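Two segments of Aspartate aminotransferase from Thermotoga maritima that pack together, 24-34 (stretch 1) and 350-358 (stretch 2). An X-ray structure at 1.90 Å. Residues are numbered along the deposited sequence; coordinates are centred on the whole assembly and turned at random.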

# COMPACT_ATOMS: atom_id res chain seq x y z
N SER B 24 4.83 -17.12 10.88
CA SER B 24 5.73 -17.60 9.83
C SER B 24 6.39 -18.95 10.19
O SER B 24 7.03 -19.06 11.24
CB SER B 24 6.83 -16.58 9.61
OG SER B 24 7.52 -16.87 8.42
N LYS B 25 6.24 -19.95 9.30
CA LYS B 25 7.01 -21.22 9.38
C LYS B 25 8.32 -21.12 8.58
O LYS B 25 9.11 -22.07 8.54
CB LYS B 25 6.21 -22.43 8.85
CG LYS B 25 5.18 -23.02 9.82
CD LYS B 25 3.74 -22.57 9.48
CE LYS B 25 2.66 -23.32 10.32
NZ LYS B 25 3.00 -24.75 10.62
N THR B 26 8.54 -19.94 8.00
CA THR B 26 9.49 -19.72 6.92
C THR B 26 10.60 -18.69 7.26
O THR B 26 11.65 -18.70 6.61
CB THR B 26 8.67 -19.25 5.69
OG1 THR B 26 8.90 -20.13 4.59
CG2 THR B 26 9.06 -17.82 5.19
N MET B 27 10.35 -17.80 8.23
CA MET B 27 11.27 -16.69 8.57
C MET B 27 12.60 -17.17 9.17
O MET B 27 13.64 -16.56 8.97
CB MET B 27 10.59 -15.68 9.53
CG MET B 27 10.00 -14.42 8.80
SD MET B 27 8.69 -13.46 9.74
CE MET B 27 8.16 -12.23 8.40
N GLU B 28 12.55 -18.29 9.89
CA GLU B 28 13.74 -18.87 10.50
C GLU B 28 14.61 -19.57 9.42
O GLU B 28 15.83 -19.42 9.41
CB GLU B 28 13.37 -19.83 11.64
CG GLU B 28 12.49 -19.21 12.75
CD GLU B 28 10.97 -19.36 12.53
OE1 GLU B 28 10.53 -19.89 11.47
OE2 GLU B 28 10.18 -18.94 13.44
N LEU B 29 13.96 -20.27 8.49
CA LEU B 29 14.67 -20.97 7.40
C LEU B 29 15.38 -20.01 6.43
O LEU B 29 16.46 -20.33 5.95
CB LEU B 29 13.74 -21.92 6.64
CG LEU B 29 13.62 -23.30 7.30
CD1 LEU B 29 12.39 -24.02 6.81
CD2 LEU B 29 14.86 -24.17 7.04
N ASP B 30 14.79 -18.85 6.17
CA ASP B 30 15.41 -17.82 5.32
C ASP B 30 16.64 -17.20 5.98
O ASP B 30 17.66 -16.95 5.32
CB ASP B 30 14.41 -16.71 4.98
CG ASP B 30 13.25 -17.21 4.13
OD1 ASP B 30 12.14 -16.62 4.27
OD2 ASP B 30 13.34 -18.18 3.32
N ALA B 31 16.53 -16.95 7.29
CA ALA B 31 17.63 -16.48 8.12
C ALA B 31 18.76 -17.51 8.16
O ALA B 31 19.94 -17.15 8.13
CB ALA B 31 17.14 -16.17 9.54
N LYS B 32 18.39 -18.78 8.22
CA LYS B 32 19.35 -19.87 8.19
C LYS B 32 20.11 -19.91 6.84
O LYS B 32 21.33 -20.04 6.82
CB LYS B 32 18.66 -21.20 8.49
CG LYS B 32 18.17 -21.35 9.95
CD LYS B 32 17.92 -22.81 10.32
CE LYS B 32 17.07 -22.98 11.58
NZ LYS B 32 15.61 -22.95 11.24
N ALA B 33 19.38 -19.80 5.73
CA ALA B 33 19.98 -19.74 4.39
C ALA B 33 20.95 -18.56 4.26
O ALA B 33 22.09 -18.76 3.87
CB ALA B 33 18.90 -19.69 3.30
N LYS B 34 20.50 -17.36 4.63
CA LYS B 34 21.33 -16.14 4.60
C LYS B 34 22.61 -16.21 5.44
O LYS B 34 23.64 -15.66 5.05
CB LYS B 34 20.53 -14.91 5.05
CG LYS B 34 19.44 -14.52 4.08
CD LYS B 34 18.50 -13.44 4.64
CE LYS B 34 17.53 -12.92 3.57
NZ LYS B 34 16.30 -13.77 3.45
N VAL B 350 20.88 -26.73 0.27
CA VAL B 350 19.74 -26.45 -0.60
C VAL B 350 18.56 -26.00 0.23
O VAL B 350 18.17 -26.66 1.21
CB VAL B 350 19.32 -27.69 -1.44
CG1 VAL B 350 18.15 -27.32 -2.37
CG2 VAL B 350 20.51 -28.24 -2.21
N ALA B 351 17.99 -24.87 -0.17
CA ALA B 351 16.83 -24.28 0.48
C ALA B 351 15.50 -24.54 -0.24
O ALA B 351 15.29 -24.12 -1.38
CB ALA B 351 17.06 -22.80 0.68
N LEU B 352 14.60 -25.23 0.46
CA LEU B 352 13.20 -25.42 0.05
C LEU B 352 12.25 -24.87 1.12
O LEU B 352 12.64 -24.51 2.23
CB LEU B 352 12.91 -26.89 -0.22
CG LEU B 352 13.87 -27.65 -1.15
CD1 LEU B 352 13.66 -29.16 -1.11
CD2 LEU B 352 13.73 -27.17 -2.56
N VAL B 353 10.98 -24.77 0.75
CA VAL B 353 9.98 -24.23 1.64
C VAL B 353 9.11 -25.38 2.19
O VAL B 353 8.53 -26.11 1.42
CB VAL B 353 9.08 -23.23 0.92
CG1 VAL B 353 8.13 -22.58 1.91
CG2 VAL B 353 9.93 -22.17 0.19
N PRO B 354 9.00 -25.52 3.51
CA PRO B 354 8.11 -26.53 4.09
C PRO B 354 6.66 -26.38 3.61
O PRO B 354 6.13 -25.28 3.67
CB PRO B 354 8.23 -26.27 5.59
CG PRO B 354 9.57 -25.61 5.72
CD PRO B 354 9.71 -24.73 4.53
N GLY B 355 6.05 -27.48 3.15
CA GLY B 355 4.63 -27.51 2.81
C GLY B 355 3.68 -27.06 3.92
O GLY B 355 2.58 -26.55 3.65
N SER B 356 4.11 -27.25 5.17
CA SER B 356 3.44 -26.67 6.36
C SER B 356 3.10 -25.19 6.22
O SER B 356 2.07 -24.73 6.71
CB SER B 356 4.36 -26.77 7.59
OG SER B 356 4.52 -28.08 8.00
N ALA B 357 3.98 -24.43 5.57
CA ALA B 357 3.72 -23.02 5.35
C ALA B 357 2.44 -22.78 4.53
O ALA B 357 1.78 -21.74 4.64
CB ALA B 357 4.92 -22.41 4.69
N PHE B 358 2.08 -23.75 3.71
CA PHE B 358 0.92 -23.69 2.82
C PHE B 358 -0.26 -24.53 3.33
O PHE B 358 -1.19 -24.87 2.57
CB PHE B 358 1.37 -24.15 1.44
CG PHE B 358 2.63 -23.45 0.95
CD1 PHE B 358 2.55 -22.21 0.32
CD2 PHE B 358 3.89 -24.02 1.13
CE1 PHE B 358 3.73 -21.54 -0.17
CE2 PHE B 358 5.07 -23.37 0.67
CZ PHE B 358 4.97 -22.11 0.03

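Segments remote in sequence can pack together through van der Waals and apolar contacts without a hydrogen bond between them, and these two stretches of aspartate aminotransferase offer a compact example: touching residues lie at least 318 positions apart, and no hydrogen bond crosses between them. Hydrogen bonds do form within each segment. In the first, the helix that begins at Met27 and continues beyond Lys34 is built from successive bonds such as Lys32 N to Glu28 O (2.9 Å) and Ala33 N to Leu29 O (3.0 Å). Ser24 caps its start, its OG accepting from Thr26 N at 3.3 Å and, more weakly, from Met27 N at 3.0 Å. In the second, short strand segments give way to a 3-10 turn, in which Ala357 N reaches Pro354 O at 3.0 Å.

The two stretches run in opposite senses, Lys25 lying nearest Ala357 and Ala33 nearest Ala351. Because Leu29 and Ala33 are one helical turn apart, both direct their CA-to-CB bonds toward the second stretch, and both meet apolar partners. Leu29 CD1 packs tightly on Pro354 CG at 3.4 Å, a buried contact between a branched side chain and a proline ring. A turn later, Ala33 CB and Ala351 CB stand 4.5 Å apart, with the Ala33 and Ala351 CA atoms 6.8 Å apart.

Nearer the helix start, polar residues contribute largely through van der Waals contact. Thr26 OG1 lies 3.7 Å from Val353 CG1, a methyl carbon that cannot serve as a hydrogen-bond partner. Lys25 lays its aliphatic portion along the 3-10 turn: its CD is 3.9 Å from Ser356 O and 4.2 Å from Ala357 CA, while its NZ comes within 3.9 Å of Ser356 CB. Ser356 OG finds its hydrogen bond elsewhere in the structure. The whole contact buries 315 Å², summed over both sides.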